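Local coordinates for mandelate racemase/muconate lactonizing enzyme/Enolase superfamily (Rhodobacter sphaeroides, PDB 2HZG), which belongs to the enolase superfamily, pairing an enolase-like N-terminal domain with a TIM-barrel-like domain that binds a sodium ion, at residues A[346-349]-A[353-356]. Numbering follows the deposited sequence. Where two conformers were deposited one is given.
Sequences IRPD and LIRA
D349 and L353 clasp the two ends of a hairpin-like turn, in the long loop that follows helix 336-340 of the enolase-type barrel domain and leads to helix 368-374. Two hydrogen bonds make the clasp. The backbone N of D349 gives a nearly straight bond (164°) to O of L353 at 2.9 Å. N of L353 in turn donates to OD1 of D349 at 3.0 Å, from above the carboxylate plane. OD1 also takes a weak hydrogen bond from N of E351 inside the turn. With chi1 at 62°, CG of D349 sits between its own N and carbonyl carbon, which brings the carboxylate alongside the L353 side chain.

The other oxygen carries the charge pairing. OD2 lies 2.9 Å from NH2 of R355 at the guanidinium edge, a salt bridge whose hydrogen bond is bent and weak, with the two flat groups 50° apart. NH1 of R355 bonds O of S131, tying the loop to the approach to strand 135-141; I354 makes backbone hydrogen bonds with K134 there.

CG2 of I346 meets CB of I354 at 3.7 Å, the side chains crossing at about a right angle, and both residues are buried: I346 against L312 and S313 of helix 309-316, I354 against C328 and Y330 of strand 327-331. CG2 of I354 packs against CA of P348 at 3.7 Å.

A water bridges the backbones of R347 and R355, donating to O of R347 at 2.8 Å and accepting a weak bond from N of R355.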
loop_
_atom_site.group_PDB
_atom_site.type_symbol
_atom_site.label_atom_id
_atom_site.label_comp_id
_atom_site.label_asym_id
_atom_site.label_seq_id
_atom_site.Cartn_x
_atom_site.Cartn_y
_atom_site.Cartn_z
ATOM N N ILE A 346 10.851 11.392 -26.629
ATOM C CA ILE A 346 11.170 10.153 -27.311
ATOM C C ILE A 346 10.453 10.158 -28.668
ATOM O O ILE A 346 9.213 10.236 -28.732
ATOM C CB ILE A 346 10.764 8.891 -26.484
ATOM C CG1 ILE A 346 11.518 8.863 -25.134
ATOM C CG2 ILE A 346 11.019 7.621 -27.328
ATOM C CD1 ILE A 346 11.121 7.732 -24.183
ATOM N N ARG A 347 11.236 10.033 -29.731
ATOM C CA ARG A 347 10.700 10.095 -31.087
ATOM C C ARG A 347 10.852 8.760 -31.819
ATOM O O ARG A 347 11.813 8.026 -31.584
ATOM C CB ARG A 347 11.368 11.238 -31.871
ATOM C CG ARG A 347 11.256 12.608 -31.193
ATOM C CD ARG A 347 9.894 13.283 -31.404
ATOM N NE ARG A 347 8.879 13.090 -30.355
ATOM C CZ ARG A 347 8.037 14.055 -29.963
ATOM N NH1 ARG A 347 8.133 15.268 -30.506
ATOM N NH2 ARG A 347 7.105 13.832 -29.028
ATOM N N PRO A 348 9.895 8.439 -32.709
ATOM C CA PRO A 348 9.971 7.154 -33.423
ATOM C C PRO A 348 11.137 7.142 -34.423
ATOM O O PRO A 348 11.537 8.198 -34.914
ATOM C CB PRO A 348 8.639 7.089 -34.171
ATOM C CG PRO A 348 8.243 8.521 -34.379
ATOM C CD PRO A 348 8.699 9.217 -33.109
ATOM N N ASP A 349 11.696 5.970 -34.693
ATOM C CA ASP A 349 12.636 5.831 -35.813
ATOM C C ASP A 349 11.846 5.708 -37.129
ATOM O O ASP A 349 10.618 5.868 -37.142
ATOM C CB ASP A 349 13.603 4.646 -35.594
ATOM C CG ASP A 349 12.897 3.278 -35.502
ATOM O OD1 ASP A 349 11.760 3.116 -35.984
ATOM O OD2 ASP A 349 13.495 2.340 -34.935
ATOM N N LEU A 353 9.207 2.710 -34.521
ATOM C CA LEU A 353 9.508 2.125 -33.224
ATOM C C LEU A 353 10.149 3.158 -32.290
ATOM O O LEU A 353 10.926 4.043 -32.728
ATOM C CB LEU A 353 10.440 0.919 -33.389
ATOM C CG LEU A 353 9.976 -0.244 -34.268
ATOM C CD1 LEU A 353 11.044 -1.305 -34.285
ATOM C CD2 LEU A 353 8.664 -0.824 -33.768
ATOM N N ILE A 354 9.834 3.048 -31.004
ATOM C CA ILE A 354 10.492 3.885 -30.005
ATOM C C ILE A 354 11.282 3.022 -29.032
ATOM O O ILE A 354 11.095 1.812 -28.954
ATOM C CB ILE A 354 9.484 4.792 -29.226
ATOM C CG1 ILE A 354 8.438 3.944 -28.459
ATOM C CG2 ILE A 354 8.851 5.880 -30.159
ATOM C CD1 ILE A 354 7.683 4.774 -27.356
ATOM N N ARG A 355 12.156 3.639 -28.256
ATOM C CA ARG A 355 13.003 2.832 -27.385
ATOM C C ARG A 355 13.470 3.627 -26.196
ATOM O O ARG A 355 13.434 4.870 -26.212
ATOM C CB ARG A 355 14.180 2.217 -28.170
ATOM C CG ARG A 355 15.270 3.194 -28.616
ATOM C CD ARG A 355 16.173 2.532 -29.639
ATOM N NE ARG A 355 15.425 2.261 -30.869
ATOM C CZ ARG A 355 15.557 1.170 -31.616
ATOM N NH1 ARG A 355 16.415 0.223 -31.260
ATOM N NH2 ARG A 355 14.818 1.035 -32.721
ATOM N N ALA A 356 13.845 2.906 -25.148
ATOM C CA ALA A 356 14.559 3.480 -24.025
ATOM C C ALA A 356 15.766 4.213 -24.624
ATOM O O ALA A 356 16.569 3.601 -25.357
ATOM C CB ALA A 356 14.995 2.385 -23.059
HETATM O O HOH W 1 13.049 6.098 -29.919
#